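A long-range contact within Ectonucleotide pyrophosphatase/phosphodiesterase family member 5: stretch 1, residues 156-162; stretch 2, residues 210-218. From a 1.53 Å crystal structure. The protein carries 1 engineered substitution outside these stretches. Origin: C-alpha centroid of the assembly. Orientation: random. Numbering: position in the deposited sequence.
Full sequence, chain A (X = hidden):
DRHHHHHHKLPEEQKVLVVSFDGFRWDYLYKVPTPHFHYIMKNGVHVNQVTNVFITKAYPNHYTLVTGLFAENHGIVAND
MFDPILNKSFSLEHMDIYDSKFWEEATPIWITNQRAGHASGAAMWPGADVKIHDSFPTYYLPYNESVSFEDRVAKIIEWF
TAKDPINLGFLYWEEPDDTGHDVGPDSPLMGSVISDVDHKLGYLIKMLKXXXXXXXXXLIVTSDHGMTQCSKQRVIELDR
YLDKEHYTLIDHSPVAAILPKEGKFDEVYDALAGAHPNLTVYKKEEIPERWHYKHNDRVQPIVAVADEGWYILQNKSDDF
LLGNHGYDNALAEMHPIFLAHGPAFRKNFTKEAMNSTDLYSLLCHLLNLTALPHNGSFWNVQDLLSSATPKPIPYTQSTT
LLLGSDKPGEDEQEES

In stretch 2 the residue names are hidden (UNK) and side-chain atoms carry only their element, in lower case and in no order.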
# COMPACT_ATOMS: atom_id res chain seq x y z
N ILE A 156 16.95 8.50 -7.61
CA ILE A 156 17.36 7.38 -6.78
C ILE A 156 18.82 7.02 -7.05
O ILE A 156 19.60 6.78 -6.11
CB ILE A 156 16.42 6.18 -7.04
CG1 ILE A 156 15.04 6.47 -6.44
CG2 ILE A 156 17.04 4.88 -6.50
CD1 ILE A 156 14.95 6.41 -4.93
N ILE A 157 19.21 6.91 -8.32
CA ILE A 157 20.57 6.51 -8.68
C ILE A 157 21.55 7.57 -8.21
O ILE A 157 22.62 7.25 -7.68
CB ILE A 157 20.69 6.29 -10.20
CG1 ILE A 157 19.77 5.15 -10.72
CG2 ILE A 157 22.17 6.04 -10.60
CD1 ILE A 157 20.19 3.82 -10.37
N GLU A 158 21.20 8.84 -8.41
CA GLU A 158 22.02 9.95 -7.92
C GLU A 158 22.24 9.85 -6.41
O GLU A 158 23.36 10.03 -5.92
CB GLU A 158 21.35 11.27 -8.25
CG GLU A 158 21.42 11.59 -9.71
CD GLU A 158 20.47 12.71 -10.11
OE1 GLU A 158 19.92 13.40 -9.21
OE2 GLU A 158 20.28 12.90 -11.33
N TRP A 159 21.18 9.55 -5.66
CA TRP A 159 21.30 9.49 -4.22
C TRP A 159 22.15 8.31 -3.75
O TRP A 159 22.91 8.43 -2.78
CB TRP A 159 19.91 9.46 -3.58
CG TRP A 159 19.12 10.71 -3.86
CD1 TRP A 159 19.60 11.96 -4.14
CD2 TRP A 159 17.70 10.80 -3.88
NE1 TRP A 159 18.55 12.83 -4.31
CE2 TRP A 159 17.37 12.14 -4.19
CE3 TRP A 159 16.67 9.88 -3.69
CZ2 TRP A 159 16.05 12.58 -4.26
CZ3 TRP A 159 15.37 10.31 -3.78
CH2 TRP A 159 15.06 11.65 -4.07
N PHE A 160 22.04 7.15 -4.43
CA PHE A 160 22.87 6.00 -4.05
C PHE A 160 24.35 6.24 -4.33
O PHE A 160 25.20 5.52 -3.78
CB PHE A 160 22.43 4.74 -4.79
CG PHE A 160 21.35 3.95 -4.09
CD1 PHE A 160 21.61 3.33 -2.89
CD2 PHE A 160 20.10 3.83 -4.65
CE1 PHE A 160 20.63 2.59 -2.24
CE2 PHE A 160 19.10 3.09 -4.00
CZ PHE A 160 19.37 2.49 -2.80
N THR A 161 24.67 7.20 -5.19
CA THR A 161 26.05 7.46 -5.61
C THR A 161 26.50 8.87 -5.24
O THR A 161 27.55 9.33 -5.72
CB THR A 161 26.19 7.26 -7.11
OG1 THR A 161 25.33 8.18 -7.80
CG2 THR A 161 25.86 5.80 -7.48
N ALA A 162 25.76 9.53 -4.36
CA ALA A 162 26.05 10.91 -3.99
C ALA A 162 27.30 11.00 -3.14
O ALA A 162 27.79 10.02 -2.57
CB ALA A 162 24.86 11.51 -3.23
N UNK A 210 24.38 0.26 -15.05
CA UNK A 210 25.24 1.32 -15.56
C UNK A 210 25.94 2.07 -14.42
O UNK A 210 27.10 2.50 -14.57
c UNK A 210 23.12 6.62 -17.72
c UNK A 210 24.41 2.28 -16.43
c UNK A 210 24.21 4.39 -17.81
n UNK A 210 22.79 7.70 -17.01
n UNK A 210 23.78 5.62 -17.13
c UNK A 210 25.13 3.54 -16.92
n UNK A 210 22.80 6.56 -19.00
N UNK A 211 25.28 2.21 -13.28
CA UNK A 211 25.84 2.89 -12.11
C UNK A 211 26.65 1.96 -11.20
O UNK A 211 27.07 2.40 -10.12
c UNK A 211 24.72 3.55 -11.29
N UNK A 212 26.88 0.71 -11.60
CA UNK A 212 27.65 -0.24 -10.80
C UNK A 212 27.01 -0.47 -9.44
O UNK A 212 27.69 -0.65 -8.43
c UNK A 212 31.22 0.80 -11.88
c UNK A 212 29.11 0.23 -10.66
n UNK A 212 33.16 1.73 -13.23
c UNK A 212 31.66 1.67 -13.05
c UNK A 212 29.74 0.44 -11.99
N UNK A 213 25.67 -0.48 -9.41
CA UNK A 213 24.91 -0.75 -8.20
C UNK A 213 24.18 -2.09 -8.24
O UNK A 213 23.75 -2.56 -7.19
c UNK A 213 23.85 0.33 -7.97
c UNK A 213 23.18 2.71 -7.81
c UNK A 213 24.95 1.82 -6.36
c UNK A 213 24.35 1.76 -7.72
N UNK A 214 24.04 -2.69 -9.42
CA UNK A 214 23.18 -3.87 -9.56
C UNK A 214 23.58 -4.99 -8.61
O UNK A 214 22.72 -5.66 -8.03
c UNK A 214 23.22 -4.35 -11.01
c UNK A 214 19.99 -5.01 -10.85
c UNK A 214 19.55 -7.74 -11.51
c UNK A 214 18.71 -5.56 -10.86
c UNK A 214 23.05 -6.82 -11.62
c UNK A 214 22.50 -5.62 -11.26
c UNK A 214 20.84 -7.19 -11.50
c UNK A 214 21.08 -5.84 -11.18
n UNK A 214 22.06 -7.77 -11.77
c UNK A 214 18.51 -6.91 -11.18
N UNK A 215 24.87 -5.26 -8.45
CA UNK A 215 25.24 -6.34 -7.56
C UNK A 215 25.63 -5.90 -6.16
O UNK A 215 26.16 -6.71 -5.40
c UNK A 215 26.34 -7.19 -8.23
c UNK A 215 25.75 -8.12 -9.27
n UNK A 215 26.22 -8.01 -10.51
o UNK A 215 24.81 -8.89 -8.98
N UNK A 216 25.35 -4.66 -5.75
CA UNK A 216 25.53 -4.29 -4.35
C UNK A 216 24.35 -3.55 -3.74
O UNK A 216 24.49 -3.02 -2.63
n UNK A 216 27.52 -2.77 -6.30
c UNK A 216 26.97 -2.39 -5.16
c UNK A 216 26.80 -3.45 -4.13
o UNK A 216 26.62 -1.22 -4.95
N UNK A 217 23.22 -3.47 -4.44
CA UNK A 217 21.98 -2.97 -3.87
C UNK A 217 21.02 -4.14 -3.85
O UNK A 217 20.93 -4.87 -4.83
c UNK A 217 21.39 -1.83 -4.70
c UNK A 217 22.29 -0.60 -4.63
c UNK A 217 19.95 -1.51 -4.25
N UNK A 218 20.34 -4.34 -2.72
CA UNK A 218 19.25 -5.32 -2.65
C UNK A 218 17.99 -4.63 -3.15
O UNK A 218 17.47 -3.72 -2.48
n UNK A 218 21.13 -5.99 0.09
c UNK A 218 19.09 -5.82 -1.22
c UNK A 218 20.31 -6.60 -0.75
o UNK A 218 20.52 -7.73 -1.19

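Position 210 carries four carbons and three nitrogens: three carbons in a row, a nitrogen, then a carbon bearing two further nitrogens. This is a guanidinium group, and the residue is Arg210. Its side chain does not reach stretch 1.

At position 211 the side chain is a single carbon, CB, which points toward stretch 1 and lies 3.6 Å from CG2 of Ile157. One carbon and nothing beyond it identifies Ala211, the first residue to leave helical geometry after the preceding helix.

Position 212 has four carbons in an unbranched row ending in a nitrogen, which defines Lys212. The chain is extended beyond its m chi1, and its end leads away from stretch 1 into an exposed setting.

Four carbons, forked at the second, occupy position 213. One of the two terminal carbons lies among three side chains of stretch 1, those of Ile157, Phe160 and Thr161. The fork beyond CB makes this Leu213, and that terminal carbon is CD1, 3.7 Å from Phe160 CB, 4.1 Å from Ile157 CD1 and 4.1 Å from Thr161 CG2.

At position 214 one carbon leads into fused five- and six-membered rings containing eight carbons and one nitrogen, an indole. Trp214 is buried but out of reach of stretch 1.

Position 215 shows two carbons, the second carrying one oxygen and one nitrogen. This short carboxamide is Asn215, exposed and far from stretch 1.

The same set of atoms recurs at position 216, again without contact to stretch 1; here the amide nitrogen turns back onto the local backbone. The residue is Asn216, whose ND2 donates a hydrogen bond to Lys212 O at 3.0 Å, tying together the ends of this turn.

Position 217 bears three carbons branched at CB, and they approach the ring of Phe160. This is Val217: CG1 comes within 4.3 Å of Phe160 CZ, while CG2 sits over one face of the ring.

Two carbons, the second with one oxygen and one nitrogen, mark position 218 as Asn218. It is buried without touching stretch 1, and its amide is hydrogen-bonded elsewhere in the structure.

The contact, which buries 250 Å², is essentially apolar, with no hydrogen bond between the stretches. Leu213 is its hub, with Ala211 against Ile157 and Val217 against Phe160. Thr161 presents its methyl group to Leu213 while its OG1 donates a hydrogen bond to Ile157 O at 2.9 Å, so its polar group is satisfied within its own stretch.

Stretch 2 210-218: RAKLWNNVN
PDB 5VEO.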